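Local coordinates for protein pectate lyase 1 (Juniperus ashei, PDB 1PXZ) that has low pectate lyase activity, cleaving pectate by elimination, probably with calcium as cofactor, and is the major allergen of mountain cedar pollen, at residues M19-C24 with N160-H165. Residues are numbered along the deposited sequence; the frame is centred on the assembly and turned at random.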
# COMPACT_ATOMS: atom_id res chain seq x y z
N MET A 19 -11.24 -0.75 17.19
CA MET A 19 -11.06 -1.97 16.40
C MET A 19 -12.18 -2.22 15.39
O MET A 19 -12.16 -3.18 14.63
CB MET A 19 -10.92 -3.17 17.34
CG MET A 19 -9.67 -3.06 18.23
SD MET A 19 -9.45 -4.62 19.09
CE MET A 19 -7.87 -4.43 19.89
N LYS A 20 -13.18 -1.34 15.37
CA LYS A 20 -14.21 -1.48 14.35
C LYS A 20 -13.60 -1.38 12.95
O LYS A 20 -14.09 -2.02 12.03
CB LYS A 20 -15.27 -0.40 14.51
CG LYS A 20 -16.44 -0.50 13.56
CD LYS A 20 -17.57 0.41 14.01
CE LYS A 20 -18.86 0.04 13.29
NZ LYS A 20 -19.70 1.25 13.05
N LEU A 21 -12.54 -0.59 12.82
CA LEU A 21 -11.81 -0.48 11.55
C LEU A 21 -11.53 -1.84 10.93
O LEU A 21 -11.65 -2.04 9.71
CB LEU A 21 -10.49 0.27 11.80
CG LEU A 21 -9.58 0.43 10.58
CD1 LEU A 21 -10.20 1.39 9.57
CD2 LEU A 21 -8.19 0.89 11.01
N ALA A 22 -11.17 -2.82 11.75
CA ALA A 22 -10.74 -4.09 11.19
C ALA A 22 -11.89 -4.87 10.56
O ALA A 22 -11.65 -5.83 9.83
CB ALA A 22 -10.06 -4.95 12.26
N ASP A 23 -13.13 -4.48 10.80
CA ASP A 23 -14.26 -5.17 10.17
C ASP A 23 -14.56 -4.64 8.78
O ASP A 23 -15.52 -5.06 8.14
CB ASP A 23 -15.54 -5.01 11.00
CG ASP A 23 -15.42 -5.57 12.40
OD1 ASP A 23 -14.60 -6.48 12.59
OD2 ASP A 23 -16.14 -5.09 13.30
N CYS A 24 -13.79 -3.68 8.28
CA CYS A 24 -14.27 -2.89 7.15
C CYS A 24 -13.40 -2.98 5.91
O CYS A 24 -13.65 -2.23 4.94
CB CYS A 24 -14.36 -1.42 7.62
SG CYS A 24 -15.58 -1.22 8.96
N ASN A 160 -2.56 -11.33 3.51
CA ASN A 160 -3.59 -10.72 4.34
C ASN A 160 -3.02 -9.46 4.98
O ASN A 160 -2.77 -9.44 6.18
CB ASN A 160 -4.08 -11.69 5.42
CG ASN A 160 -4.86 -12.83 4.79
OD1 ASN A 160 -5.65 -12.59 3.88
ND2 ASN A 160 -4.65 -14.05 5.27
N ALA A 161 -2.83 -8.43 4.17
CA ALA A 161 -2.34 -7.18 4.75
C ALA A 161 -3.13 -6.01 4.18
O ALA A 161 -3.65 -6.12 3.06
CB ALA A 161 -0.85 -7.01 4.47
N TRP A 162 -3.24 -4.94 4.95
CA TRP A 162 -4.10 -3.82 4.56
C TRP A 162 -3.32 -2.53 4.86
O TRP A 162 -3.00 -2.30 6.03
CB TRP A 162 -5.40 -3.88 5.33
CG TRP A 162 -6.46 -2.89 4.99
CD1 TRP A 162 -6.58 -2.15 3.83
CD2 TRP A 162 -7.55 -2.52 5.83
NE1 TRP A 162 -7.70 -1.34 3.93
CE2 TRP A 162 -8.31 -1.55 5.15
CE3 TRP A 162 -7.94 -2.93 7.12
CZ2 TRP A 162 -9.45 -0.98 5.70
CZ3 TRP A 162 -9.09 -2.35 7.66
CH2 TRP A 162 -9.83 -1.40 6.97
N ILE A 163 -3.05 -1.78 3.81
CA ILE A 163 -2.36 -0.48 3.97
C ILE A 163 -3.38 0.62 3.69
O ILE A 163 -3.77 0.76 2.53
CB ILE A 163 -1.16 -0.46 3.02
CG1 ILE A 163 -0.18 -1.62 3.34
CG2 ILE A 163 -0.43 0.88 3.01
CD1 ILE A 163 0.79 -1.75 2.17
N ASP A 164 -3.80 1.36 4.72
CA ASP A 164 -4.99 2.20 4.61
C ASP A 164 -4.82 3.58 5.23
O ASP A 164 -4.35 3.68 6.37
CB ASP A 164 -6.15 1.48 5.33
CG ASP A 164 -7.48 2.17 5.21
OD1 ASP A 164 -8.07 2.27 4.11
OD2 ASP A 164 -7.96 2.62 6.27
N HIS A 165 -5.24 4.61 4.49
CA HIS A 165 -5.22 5.97 4.99
C HIS A 165 -3.84 6.41 5.47
O HIS A 165 -3.76 7.16 6.45
CB HIS A 165 -6.24 6.10 6.14
CG HIS A 165 -7.64 6.45 5.67
ND1 HIS A 165 -7.96 7.65 5.10
CD2 HIS A 165 -8.79 5.75 5.70
CE1 HIS A 165 -9.25 7.69 4.79
NE2 HIS A 165 -9.80 6.53 5.15
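From CB atoms that point toward the 19-24 segment, Trp162 and Asp164 both carry CG anti to the backbone N (chi1 -175° in each), which extends the indole and carboxylate off strand 161-164 of the parallel beta-helix. Leu21 also has CG anti, at 178°, and reaches back across from the 3-10 turn that carries it. That turn belongs to the N-terminal region, laid over the outside of this face of the beta-helix.

The six-membered end of the indole does most of the touching. Leu21 CD1 lies 3.8 Å from Trp162 CH2, the two side chains crossing obliquely, while Leu21 O sits at the ring edge in plane, 3.3 Å from Trp162 CZ3. That carbonyl also takes the backbone hydrogen bond from Cys24 N, at 3.1 Å to Leu21 O. Ala22 CA comes up to the same edge, and Cys24, in a disulfide with Cys7, brings its carbonyl carbon near CH2.

On the strand, Asp164 CB lies 3.5 Å above the plane of the Trp162 ring, offset toward the rim. Ser188 OG joins the two residues, hydrogen-bonded to both Trp162 NE1 and Asp164 OD1, and Asn189 ND2 also binds OD1. The bond from NE1 helps fix the indole's rotation, while Ser188 and Asn189 satisfy the buried OD1. The other carboxylate oxygen, Asp164 OD2, hydrogen-bonds His119 ND1 and meets Leu21 CD1 tip to tip at 4.2 Å.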